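Local atomic coordinates of Low molecular weight protein-tyrosine-phosphatase ptpA (Staphylococcus aureus, PDB entry 3ROF), a protein that hydrolyses phosphotyrosine in proteins to tyrosine and phosphate and, as a secreted bacterial effector, probably counteracts host defences during infection. Residues A10-G15 against R44-W49; I17-M22 against A89-N94. All coordinates share one frame; numbering follows the deposited sequence.

From the N terminus, strand 7-13 runs into the phosphate-binding loop, which leads directly into helix 19-33; this helix carries the chain back, strand 39-45 then runs parallel to the first, and contact 1 closes this beta-alpha-beta unit where residues 10-15 meet 44-49. Contact 2 starts inside that loop, at residues 17-22, and closes only at 89-94, at the end of strand 86-89, so the two contacts cross along the chain. Contact 1 ties together two neighbouring parallel strands, whereas contact 2 joins the start of helix 19-33 to the turn before helix 92-101. They meet where Met90 N probably bonds to Val12 O, and one phosphate ion touches both.

Contact 1: A10-G15 against R44-W49; sequences AFVCLG and RGTGSW. With PO4 (phosphate ion), chain C; PO4 (phosphate ion), chain D.
Leu14 O accepts from Gly47 N at 2.8 Å (151°), in the carbonyl plane and on a lone pair, while Ser48 OG gives Gly15 O a weak bond. The loop that holds a phosphate ion at the start of helix 19-33 is therefore tied by its own carbonyls to the turn after strand 39-45. O2 of that ion takes two bonds from this loop, a nearly straight one of 2.9 Å from Gly15 N (175°) and a weak, more bent one from Leu14 N, and a third from Arg19 NH2. Further back the segments pair as parallel strands: Arg44 N bonds to Phe11 O, Cys13 N to Arg44 O at 3.1 Å, and Thr46 N to Cys13 O. This is the first beta-alpha-beta crossover of the low molecular weight phosphatase fold, and its strand 7-13 ends at Cys13, by similarity the nucleophile. SG of Cys13 has phosphate O4 3.3 Å away. On the other face of the sheet, Val12 CG1, anti to its backbone N, meets Thr46 CG2 at 3.8 Å, the two side chains crossing at about a right angle and both also touching Ile98 of helix 92-101. Leu14 CD1 comes to 3.5 Å from Thr46 OG1. The chain of Arg44 bends at chi2 and leads away to a second phosphate ion, whose O3 lies at the guanidinium edge 2.9 Å from NH1; NH2 bonds to O2 of this ion, and NE forms a salt bridge with Asp82.

Contact 2: I17-M22 against A89-N94; sequences ICRSPM and AMDQSN. With PO4 (phosphate ion), chain C.
The backbones of 17-22 and 89-94 stay well apart, their closest CA atoms being those of Arg19 and Met90 at 7.3 Å; each segment runs from a loop into the first turn of a helix, and side chains bridge the gap. Arg19 reaches across with its CG anti to the carbonyl carbon (chi1 -68°) and its chain bent at chi3. NH1 donates to Asp91 OD2 at 2.9 Å in a nearly straight salt bridge. The carboxylate oxygen lies in the guanidinium plane, yet NH1 approaches it from above the carboxylate plane, the two flat groups being turned 56° apart. NH1 also bonds to Val123 O, and a water links NH2 to Asp91 OD2. Met90 slides past Arg19 in the opposite direction: its CB lies over one face of the guanidinium, CG packs on Arg19 CB at 3.7 Å, and CE ends 4.0 Å from Ser20 CA. NE and NH2 turn to the phosphate ion held in the phosphate-binding loop of the low molecular weight phosphatases, where Arg19 is by similarity an active-site residue. NE points straight at phosphate O1 (2.8 Å, 176°), and NH2 just as straight at O2. Arg19 N adds a second bond to O1, while Ile17 N and Cys18 N both donate to O4, the latter at 2.8 Å. Asp91 is itself positioned by a capping box with Asn94 at the start of helix 92-101. Its OD1 accepts from Asn94 N at 2.9 Å, nearly along the C-O axis, and from Ser93 OG on the syn side, and Asn94 OD1 in turn accepts from Asp91 N.

Contact 1: A10-G15 against R44-W49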
loop_
_atom_site.group_PDB
_atom_site.type_symbol
_atom_site.label_atom_id
_atom_site.label_comp_id
_atom_site.label_asym_id
_atom_site.label_seq_id
_atom_site.Cartn_x
_atom_site.Cartn_y
_atom_site.Cartn_z
ATOM N N ALA A 10 -4.869 3.072 1.666
ATOM C CA ALA A 10 -4.398 2.661 0.332
ATOM C C ALA A 10 -2.910 2.680 0.288
ATOM O O ALA A 10 -2.298 3.690 0.609
ATOM C CB ALA A 10 -4.922 3.585 -0.753
ATOM N N PHE A 11 -2.323 1.583 -0.163
ATOM C CA PHE A 11 -0.911 1.562 -0.541
ATOM C C PHE A 11 -0.814 2.009 -1.986
ATOM O O PHE A 11 -1.608 1.585 -2.834
ATOM C CB PHE A 11 -0.345 0.152 -0.350
ATOM C CG PHE A 11 -0.342 -0.288 1.074
ATOM C CD1 PHE A 11 0.638 0.185 1.948
ATOM C CD2 PHE A 11 -1.328 -1.131 1.562
ATOM C CE1 PHE A 11 0.635 -0.217 3.278
ATOM C CE2 PHE A 11 -1.306 -1.548 2.871
ATOM C CZ PHE A 11 -0.349 -1.089 3.738
ATOM N N VAL A 12 0.222 2.795 -2.294
ATOM C CA VAL A 12 0.352 3.369 -3.646
ATOM C C VAL A 12 1.777 3.246 -4.121
ATOM O O VAL A 12 2.738 3.613 -3.423
ATOM C CB VAL A 12 -0.061 4.853 -3.698
ATOM C CG1 VAL A 12 0.036 5.383 -5.105
ATOM C CG2 VAL A 12 -1.485 5.032 -3.173
ATOM N N CYS A 13 1.934 2.685 -5.317
ATOM C CA CYS A 13 3.219 2.551 -5.978
ATOM C C CYS A 13 3.067 3.084 -7.401
ATOM O O CYS A 13 2.185 3.887 -7.645
ATOM C CB CYS A 13 3.760 1.094 -5.899
ATOM S SG CYS A 13 2.692 -0.146 -6.671
ATOM N N LEU A 14 3.957 2.686 -8.319
ATOM C CA LEU A 14 3.865 3.184 -9.698
ATOM C C LEU A 14 2.915 2.328 -10.517
ATOM O O LEU A 14 1.942 2.812 -11.110
ATOM C CB LEU A 14 5.255 3.217 -10.328
ATOM C CG LEU A 14 5.254 3.651 -11.801
ATOM C CD1 LEU A 14 4.713 5.047 -11.982
ATOM C CD2 LEU A 14 6.634 3.530 -12.398
ATOM N N GLY A 15 3.203 1.028 -10.566
ATOM C CA GLY A 15 2.467 0.134 -11.433
ATOM C C GLY A 15 1.244 -0.543 -10.833
ATOM O O GLY A 15 0.414 -1.100 -11.558
ATOM N N ARG A 44 -3.321 1.339 -5.261
ATOM C CA ARG A 44 -3.368 2.052 -6.514
ATOM C C ARG A 44 -1.952 2.175 -7.046
ATOM O O ARG A 44 -0.977 2.133 -6.286
ATOM C CB ARG A 44 -3.930 3.465 -6.319
ATOM C CG ARG A 44 -5.355 3.596 -5.841
ATOM C CD ARG A 44 -6.329 3.087 -6.873
ATOM N NE ARG A 44 -7.730 3.404 -6.552
ATOM C CZ ARG A 44 -8.516 2.622 -5.839
ATOM N NH1 ARG A 44 -8.050 1.503 -5.288
ATOM N NH2 ARG A 44 -9.778 2.993 -5.614
ATOM N N GLY A 45 -1.884 2.460 -8.352
ATOM C CA GLY A 45 -0.641 2.770 -9.017
ATOM C C GLY A 45 -0.782 4.109 -9.732
ATOM O O GLY A 45 -1.751 4.315 -10.440
ATOM N N THR A 46 0.155 5.020 -9.504
ATOM C CA THR A 46 0.052 6.313 -10.166
ATOM C C THR A 46 0.150 6.202 -11.681
ATOM O O THR A 46 -0.361 7.057 -12.392
ATOM C CB THR A 46 1.104 7.276 -9.673
ATOM O OG1 THR A 46 2.398 6.816 -10.041
ATOM C CG2 THR A 46 1.048 7.470 -8.168
ATOM N N GLY A 47 0.864 5.179 -12.145
ATOM C CA GLY A 47 1.150 5.010 -13.558
ATOM C C GLY A 47 0.682 3.722 -14.159
ATOM O O GLY A 47 1.171 3.356 -15.223
ATOM N N SER A 48 -0.281 3.046 -13.590
ATOM C CA SER A 48 -0.772 1.800 -14.150
ATOM C C SER A 48 -1.376 2.044 -15.518
ATOM O O SER A 48 -2.292 2.838 -15.647
ATOM C CB SER A 48 -1.861 1.221 -13.262
ATOM O OG SER A 48 -1.407 1.028 -11.954
ATOM N N TRP A 49 -0.888 1.352 -16.534
ATOM C CA TRP A 49 -1.451 1.479 -17.870
ATOM C C TRP A 49 -2.451 0.368 -18.141
ATOM O O TRP A 49 -3.623 0.630 -18.387
ATOM C CB TRP A 49 -0.359 1.586 -18.955
ATOM C CG TRP A 49 -1.011 1.861 -20.270
ATOM C CD1 TRP A 49 -1.133 0.991 -21.315
ATOM C CD2 TRP A 49 -1.695 3.064 -20.663
ATOM N NE1 TRP A 49 -1.866 1.577 -22.314
ATOM C CE2 TRP A 49 -2.223 2.846 -21.948
ATOM C CE3 TRP A 49 -1.927 4.290 -20.048
ATOM C CZ2 TRP A 49 -2.957 3.813 -22.644
ATOM C CZ3 TRP A 49 -2.653 5.246 -20.739
ATOM C CH2 TRP A 49 -3.158 5.000 -22.022
HETATM P P PO4 C . 5.360 -1.380 -8.736
HETATM O O1 PO4 C . 5.760 -1.761 -7.335
HETATM O O2 PO4 C . 5.400 0.115 -8.962
HETATM O O3 PO4 C . 6.368 -2.067 -9.713
HETATM O O4 PO4 C . 4.022 -1.972 -9.114
HETATM P P PO4 D . -11.455 -0.276 -4.505
HETATM O O1 PO4 D . -12.474 -0.880 -3.570
HETATM O O2 PO4 D . -11.983 1.027 -5.018
HETATM O O3 PO4 D . -10.147 0.102 -3.832
HETATM O O4 PO4 D . -11.183 -1.147 -5.708
#

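Contact 2: I17-M22 against A89-N94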
loop_
_atom_site.group_PDB
_atom_site.type_symbol
_atom_site.label_atom_id
_atom_site.label_comp_id
_atom_site.label_asym_id
_atom_site.label_seq_id
_atom_site.Cartn_x
_atom_site.Cartn_y
_atom_site.Cartn_z
ATOM N N ILE A 17 1.426 -3.317 -9.462
ATOM C CA ILE A 17 1.639 -4.725 -9.726
ATOM C C ILE A 17 2.629 -5.372 -8.775
ATOM O O ILE A 17 2.516 -6.581 -8.562
ATOM C CB ILE A 17 1.988 -5.003 -11.222
ATOM C CG1 ILE A 17 3.169 -4.141 -11.705
ATOM C CG2 ILE A 17 0.777 -4.823 -12.089
ATOM C CD1 ILE A 17 3.775 -4.639 -12.990
ATOM N N CYS A 18 3.576 -4.621 -8.213
ATOM C CA CYS A 18 4.596 -5.267 -7.374
ATOM C C CYS A 18 4.413 -4.859 -5.921
ATOM O O CYS A 18 3.988 -5.684 -5.078
ATOM C CB CYS A 18 6.012 -4.940 -7.834
ATOM S SG CYS A 18 6.382 -5.498 -9.526
ATOM N N ARG A 19 4.752 -3.635 -5.577
ATOM C CA ARG A 19 4.856 -3.233 -4.163
ATOM C C ARG A 19 3.533 -3.054 -3.457
ATOM O O ARG A 19 3.287 -3.649 -2.408
ATOM C CB ARG A 19 5.688 -1.956 -4.028
ATOM C CG ARG A 19 7.150 -2.160 -4.364
ATOM C CD ARG A 19 7.930 -0.863 -4.597
ATOM N NE ARG A 19 7.481 -0.234 -5.811
ATOM C CZ ARG A 19 7.820 0.975 -6.208
ATOM N NH1 ARG A 19 8.690 1.673 -5.487
ATOM N NH2 ARG A 19 7.306 1.489 -7.323
ATOM N N SER A 20 2.657 -2.204 -3.994
ATOM C CA SER A 20 1.427 -1.941 -3.269
ATOM C C SER A 20 0.492 -3.151 -3.210
ATOM O O SER A 20 -0.173 -3.303 -2.198
ATOM C CB SER A 20 0.724 -0.670 -3.746
ATOM O OG SER A 20 0.277 -0.726 -5.094
ATOM N N PRO A 21 0.422 -4.041 -4.227
ATOM C CA PRO A 21 -0.399 -5.225 -4.017
ATOM C C PRO A 21 0.175 -6.102 -2.906
ATOM O O PRO A 21 -0.565 -6.713 -2.131
ATOM C CB PRO A 21 -0.368 -5.948 -5.387
ATOM C CG PRO A 21 -0.108 -4.842 -6.361
ATOM C CD PRO A 21 0.883 -3.937 -5.635
ATOM N N MET A 22 1.506 -6.223 -2.861
ATOM C CA MET A 22 2.086 -7.035 -1.821
ATOM C C MET A 22 1.707 -6.497 -0.431
ATOM O O MET A 22 1.302 -7.246 0.469
ATOM C CB MET A 22 3.619 -7.104 -1.955
ATOM C CG MET A 22 4.170 -8.192 -1.106
ATOM S SD MET A 22 5.967 -8.185 -0.891
ATOM C CE MET A 22 6.544 -8.383 -2.571
ATOM N N ALA A 89 2.600 5.549 0.517
ATOM C CA ALA A 89 3.386 5.507 -0.704
ATOM C C ALA A 89 4.640 4.674 -0.493
ATOM O O ALA A 89 5.156 4.594 0.614
ATOM C CB ALA A 89 3.789 6.924 -1.075
ATOM N N MET A 90 5.189 4.130 -1.591
ATOM C CA MET A 90 6.413 3.355 -1.483
ATOM C C MET A 90 7.695 4.169 -1.571
ATOM O O MET A 90 8.639 3.886 -0.814
ATOM C CB MET A 90 6.400 2.236 -2.521
ATOM C CG MET A 90 5.226 1.287 -2.324
ATOM S SD MET A 90 5.418 0.344 -0.794
ATOM C CE MET A 90 3.742 -0.131 -0.515
ATOM N N ASP A 91 7.761 5.128 -2.482
ATOM C CA ASP A 91 8.968 5.889 -2.689
ATOM C C ASP A 91 8.623 7.363 -2.958
ATOM O O ASP A 91 7.446 7.766 -2.992
ATOM C CB ASP A 91 9.844 5.238 -3.799
ATOM C CG ASP A 91 9.263 5.345 -5.205
ATOM O OD1 ASP A 91 8.548 6.311 -5.463
ATOM O OD2 ASP A 91 9.557 4.432 -6.030
ATOM N N GLN A 92 9.664 8.187 -3.047
ATOM C CA GLN A 92 9.459 9.615 -3.179
ATOM C C GLN A 92 8.730 9.961 -4.457
ATOM O O GLN A 92 7.912 10.898 -4.473
ATOM C CB GLN A 92 10.790 10.348 -3.158
ATOM C CG GLN A 92 10.640 11.853 -3.148
ATOM C CD GLN A 92 9.892 12.357 -1.903
ATOM O OE1 GLN A 92 10.145 11.894 -0.791
ATOM N NE2 GLN A 92 8.978 13.307 -2.091
ATOM N N SER A 93 9.029 9.270 -5.563
ATOM C CA SER A 93 8.318 9.579 -6.807
ATOM C C SER A 93 6.832 9.335 -6.644
ATOM O O SER A 93 6.020 10.058 -7.206
ATOM C CB SER A 93 8.895 8.792 -7.984
ATOM O OG SER A 93 8.579 7.392 -7.948
ATOM N N ASN A 94 6.476 8.305 -5.883
ATOM C CA ASN A 94 5.077 8.055 -5.638
ATOM C C ASN A 94 4.406 9.218 -4.865
ATOM O O ASN A 94 3.305 9.671 -5.240
ATOM C CB ASN A 94 4.884 6.769 -4.828
ATOM C CG ASN A 94 5.510 5.518 -5.412
ATOM O OD1 ASN A 94 5.854 4.629 -4.619
ATOM N ND2 ASN A 94 5.574 5.376 -6.727
HETATM P P PO4 C . 5.360 -1.380 -8.736
HETATM O O1 PO4 C . 5.760 -1.761 -7.335
HETATM O O2 PO4 C . 5.400 0.115 -8.962
HETATM O O3 PO4 C . 6.368 -2.067 -9.713
HETATM O O4 PO4 C . 4.022 -1.972 -9.114
HETATM O O HOH W 1 8.141 4.129 -8.321
#